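Local coordinates for peroxisomal fatty acid beta-oxidation multifunctional protein MFP2 (Arabidopsis thaliana, PDB 2WTB), which carries out successive steps of peroxisomal fatty acid beta-oxidation during seed germination, with enoyl-CoA hydratase and 3-hydroxyacyl-CoA dehydrogenase activities, at residues R524-F529 against M533-L538; M662-P665 against G670-F673. All blocks are in the same frame, centred on the assembly; numbering follows the deposited sequence.

Contact 1. Residues R524-F529 against M533-L538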
loop_
_atom_site.group_PDB
_atom_site.type_symbol
_atom_site.label_atom_id
_atom_site.label_comp_id
_atom_site.label_asym_id
_atom_site.label_seq_id
_atom_site.Cartn_x
_atom_site.Cartn_y
_atom_site.Cartn_z
ATOM N N ARG A 524 7.419 -21.754 9.178
ATOM C CA ARG A 524 5.983 -21.907 9.381
ATOM C C ARG A 524 5.462 -20.943 10.443
ATOM O O ARG A 524 4.385 -20.364 10.296
ATOM C CB ARG A 524 5.645 -23.350 9.765
ATOM N N ALA A 525 6.232 -20.772 11.511
ATOM C CA ALA A 525 5.833 -19.885 12.595
ATOM C C ALA A 525 5.749 -18.445 12.110
ATOM O O ALA A 525 4.875 -17.684 12.528
ATOM C CB ALA A 525 6.811 -19.994 13.753
ATOM N N ILE A 526 6.663 -18.085 11.215
ATOM C CA ILE A 526 6.799 -16.708 10.755
ATOM C C ILE A 526 5.936 -16.408 9.529
ATOM O O ILE A 526 5.493 -15.275 9.336
ATOM C CB ILE A 526 8.277 -16.365 10.479
ATOM C CG1 ILE A 526 9.078 -16.435 11.782
ATOM C CG2 ILE A 526 8.402 -14.992 9.845
ATOM C CD1 ILE A 526 10.563 -16.218 11.609
ATOM N N SER A 527 5.692 -17.424 8.706
ATOM C CA SER A 527 4.811 -17.266 7.554
ATOM C C SER A 527 3.370 -17.116 8.018
ATOM O O SER A 527 2.534 -16.544 7.316
ATOM C CB SER A 527 4.937 -18.456 6.603
ATOM O OG SER A 527 6.197 -18.464 5.956
ATOM N N LYS A 528 3.088 -17.635 9.208
ATOM C CA LYS A 528 1.761 -17.533 9.796
ATOM C C LYS A 528 1.650 -16.230 10.567
ATOM O O LYS A 528 0.561 -15.682 10.733
ATOM C CB LYS A 528 1.486 -18.723 10.719
ATOM C CG LYS A 528 0.090 -18.732 11.323
ATOM C CD LYS A 528 -0.224 -20.071 11.973
ATOM C CE LYS A 528 0.755 -20.390 13.090
ATOM N NZ LYS A 528 0.464 -21.706 13.722
ATOM N N PHE A 529 2.792 -15.737 11.035
ATOM C CA PHE A 529 2.849 -14.468 11.751
ATOM C C PHE A 529 2.308 -13.332 10.892
ATOM O O PHE A 529 1.769 -12.357 11.409
ATOM C CB PHE A 529 4.285 -14.165 12.186
ATOM C CG PHE A 529 4.466 -12.797 12.777
ATOM C CD1 PHE A 529 3.819 -12.440 13.948
ATOM C CD2 PHE A 529 5.297 -11.869 12.167
ATOM C CE1 PHE A 529 3.990 -11.179 14.494
ATOM C CE2 PHE A 529 5.473 -10.609 12.710
ATOM C CZ PHE A 529 4.819 -10.264 13.873
ATOM N N MET A 533 6.408 -15.222 3.611
ATOM C CA MET A 533 7.445 -16.219 3.422
ATOM C C MET A 533 8.201 -16.438 4.727
ATOM O O MET A 533 8.102 -15.635 5.653
ATOM C CB MET A 533 8.409 -15.728 2.343
ATOM C CG MET A 533 8.910 -16.798 1.408
ATOM S SD MET A 533 9.556 -16.097 -0.121
ATOM C CE MET A 533 9.746 -17.583 -1.103
ATOM N N GLY A 534 8.952 -17.530 4.800
ATOM C CA GLY A 534 9.790 -17.789 5.954
ATOM C C GLY A 534 11.194 -17.285 5.695
ATOM O O GLY A 534 11.579 -17.100 4.543
ATOM N N PRO A 535 11.968 -17.056 6.765
ATOM C CA PRO A 535 13.344 -16.564 6.644
ATOM C C PRO A 535 14.154 -17.372 5.634
ATOM O O PRO A 535 14.744 -16.799 4.718
ATOM C CB PRO A 535 13.908 -16.769 8.050
ATOM C CG PRO A 535 12.724 -16.672 8.940
ATOM C CD PRO A 535 11.572 -17.256 8.169
ATOM N N PHE A 536 14.173 -18.689 5.802
ATOM C CA PHE A 536 14.926 -19.562 4.910
ATOM C C PHE A 536 14.230 -19.695 3.560
ATOM O O PHE A 536 14.870 -19.645 2.510
ATOM C CB PHE A 536 15.123 -20.936 5.555
ATOM C CG PHE A 536 15.721 -20.872 6.931
ATOM C CD1 PHE A 536 14.909 -20.865 8.053
ATOM C CD2 PHE A 536 17.094 -20.800 7.102
ATOM C CE1 PHE A 536 15.456 -20.797 9.321
ATOM C CE2 PHE A 536 17.646 -20.730 8.366
ATOM C CZ PHE A 536 16.825 -20.729 9.476
ATOM N N ARG A 537 12.912 -19.858 3.600
ATOM C CA ARG A 537 12.108 -19.958 2.390
ATOM C C ARG A 537 12.329 -18.746 1.490
ATOM O O ARG A 537 12.438 -18.874 0.271
ATOM C CB ARG A 537 10.630 -20.100 2.759
ATOM C CG ARG A 537 9.658 -19.944 1.606
ATOM C CD ARG A 537 9.991 -20.856 0.444
ATOM N NE ARG A 537 8.847 -21.015 -0.448
ATOM C CZ ARG A 537 8.939 -21.343 -1.732
ATOM N NH1 ARG A 537 10.128 -21.536 -2.283
ATOM N NH2 ARG A 537 7.840 -21.467 -2.464
ATOM N N LEU A 538 12.401 -17.569 2.104
ATOM C CA LEU A 538 12.662 -16.330 1.381
ATOM C C LEU A 538 14.127 -16.244 0.970
ATOM O O LEU A 538 14.463 -15.666 -0.063
ATOM C CB LEU A 538 12.273 -15.122 2.242
ATOM C CG LEU A 538 12.672 -13.720 1.769
ATOM C CD1 LEU A 538 11.633 -12.690 2.198
ATOM C CD2 LEU A 538 14.058 -13.341 2.278
#
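Ile526 reaches across to the pyrrolidine ring of Pro535 with its longer branch, bringing CD1 to 3.5 Å from Pro535 CG. The same methyl also rests on Pro535 CD, while the CB of Ile526 comes within 4.1 Å of that ring carbon, Pro535 CD. With CG1 anti to its own carbonyl carbon (chi1 -64°) and the branch extended beyond it, the terminal methyl lands on the CG-CD side of the proline ring. CG2 lies more loosely beside both Met533 O and Pro535 CD. This overlap lies at the bend between two consecutive helices in the C-terminal domain of the 3-hydroxyacyl-CoA dehydrogenase part: helix 519-529 gives way to a short turn, and helix 535-542 starts with Gly534 at its N-cap position and Pro535 as its first residue. Ser527 supplies the polar margin. Ser527 OG lies 3.1 Å from Met533 C and equally near Gly534 N, yet the angle to that nitrogen is too poor for a hydrogen bond; the hydroxyl is bonded instead to the backbone oxygen of Asp523, one turn back in its own helix. The carboxylate of Asp523 in turn accepts the N-H groups of Phe536 and Arg537, tying the first turn of the second helix to the first by polar means as well. Tyr505 of helix 498-514 touches both Ile526 and Pro535. At the outer margin the CE methyl of Met533 sits 3.5 Å above the guanidinium plane of Arg537, displaced toward its rim.

Contact 2. Residues M662-P665 against G670-F673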
loop_
_atom_site.group_PDB
_atom_site.type_symbol
_atom_site.label_atom_id
_atom_site.label_comp_id
_atom_site.label_asym_id
_atom_site.label_seq_id
_atom_site.Cartn_x
_atom_site.Cartn_y
_atom_site.Cartn_z
ATOM N N MET A 662 9.527 -5.670 2.841
ATOM C CA MET A 662 9.717 -7.020 3.362
ATOM C C MET A 662 8.401 -7.674 3.772
ATOM O O MET A 662 8.381 -8.579 4.607
ATOM C CB MET A 662 10.696 -7.003 4.536
ATOM C CG MET A 662 12.133 -6.717 4.135
ATOM S SD MET A 662 12.918 -8.126 3.330
ATOM C CE MET A 662 14.559 -7.471 3.031
ATOM N N GLY A 663 7.306 -7.204 3.184
ATOM C CA GLY A 663 5.998 -7.795 3.395
ATOM C C GLY A 663 5.588 -7.980 4.845
ATOM O O GLY A 663 4.866 -8.922 5.171
ATOM N N PHE A 664 6.044 -7.089 5.720
ATOM C CA PHE A 664 5.636 -7.134 7.118
ATOM C C PHE A 664 4.134 -6.875 7.221
ATOM O O PHE A 664 3.611 -5.980 6.558
ATOM C CB PHE A 664 6.414 -6.110 7.944
ATOM C CG PHE A 664 6.175 -6.216 9.422
ATOM C CD1 PHE A 664 7.017 -6.973 10.222
ATOM C CD2 PHE A 664 5.110 -5.560 10.014
ATOM C CE1 PHE A 664 6.801 -7.076 11.582
ATOM C CE2 PHE A 664 4.887 -5.658 11.375
ATOM C CZ PHE A 664 5.733 -6.418 12.160
ATOM N N PRO A 665 3.441 -7.666 8.056
ATOM C CA PRO A 665 1.981 -7.649 8.216
ATOM C C PRO A 665 1.416 -6.248 8.429
ATOM O O PRO A 665 1.660 -5.646 9.474
ATOM C CB PRO A 665 1.760 -8.485 9.479
ATOM C CG PRO A 665 2.926 -9.394 9.535
ATOM C CD PRO A 665 4.084 -8.635 8.961
ATOM N N GLY A 670 3.301 -2.125 11.340
ATOM C CA GLY A 670 4.671 -1.922 10.910
ATOM C C GLY A 670 5.642 -2.295 12.012
ATOM O O GLY A 670 5.253 -2.403 13.171
ATOM N N ILE A 671 6.908 -2.480 11.654
ATOM C CA ILE A 671 7.909 -2.963 12.600
ATOM C C ILE A 671 7.967 -2.111 13.871
ATOM O O ILE A 671 8.175 -2.635 14.964
ATOM C CB ILE A 671 9.309 -3.036 11.952
ATOM C CG1 ILE A 671 10.007 -4.350 12.306
ATOM C CG2 ILE A 671 10.155 -1.841 12.360
ATOM C CD1 ILE A 671 10.531 -4.401 13.717
ATOM N N MET A 672 7.772 -0.803 13.731
ATOM C CA MET A 672 7.848 0.098 14.878
ATOM C C MET A 672 6.510 0.203 15.602
ATOM O O MET A 672 6.460 0.163 16.830
ATOM C CB MET A 672 8.337 1.486 14.454
ATOM C CG MET A 672 9.764 1.510 13.927
ATOM S SD MET A 672 11.013 1.238 15.202
ATOM C CE MET A 672 10.823 2.725 16.181
ATOM N N PHE A 673 5.430 0.335 14.840
ATOM C CA PHE A 673 4.090 0.356 15.421
ATOM C C PHE A 673 3.831 -0.922 16.217
ATOM O O PHE A 673 3.172 -0.896 17.257
ATOM C CB PHE A 673 3.033 0.521 14.329
ATOM C CG PHE A 673 1.623 0.573 14.849
ATOM C CD1 PHE A 673 0.990 1.787 15.051
ATOM C CD2 PHE A 673 0.927 -0.593 15.129
ATOM C CE1 PHE A 673 -0.309 1.838 15.526
ATOM C CE2 PHE A 673 -0.371 -0.547 15.606
ATOM C CZ PHE A 673 -0.990 0.668 15.802
#
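Just after Gly663, whose positive phi (52°) favours glycine and takes the chain out of helix 651-662, Phe664 brings its ring up to the backbone of Gly670 and Ile671, bridging the two ends of a helix-loop-helix connection in the C-terminal region of the protein. At Phe664, CG stands anti to the backbone N (chi1 -173°), carrying the ring across the loop toward the start of helix 671-678. Its CE2 comes 3.5 Å from Gly670 C, and the amide nitrogen of Ile671 lies over one face, offset toward the rim. CE1 of Phe664 meets the aliphatic CG1 of Ile671 at the longer distance of 4.3 Å. Gly670 holds the N-cap position with backbone angles at which a CB would collide with the preceding carbonyl oxygen; beyond it, Asp655 of the earlier helix accepts the N-H groups of Met672 and Phe673. An alanine in place of Phe664 would keep none of the ring, which would probably open a gap beside Gly670 and deprive Ile671 CG1 of its aromatic neighbour. Pro665 comes next, and its CD sits over the opposite face of the Phe664 ring, 3.2 Å above the plane and offset toward the rim.

Although their centres are 14 Å apart, contact 1 and contact 2 meet directly through Phe529. Phe529 CE2 lies 3.9 Å from Phe664 CE1, and Phe529 O packs 3.7 Å from Pro665 CG; that same oxygen accepts a hydrogen bond from Arg668, in the loop that separates the two segments of contact 2. Met531, from the turn inside contact 1, touches Phe664 and Pro665 in return. The two turns, far apart in sequence, thus pack side by side, and helices 498-514 and 624-644 pack against both. Neither contact lies near the predicted catalytic glutamates, Glu119 and Glu139, which belong to the N-terminal hydratase/isomerase part.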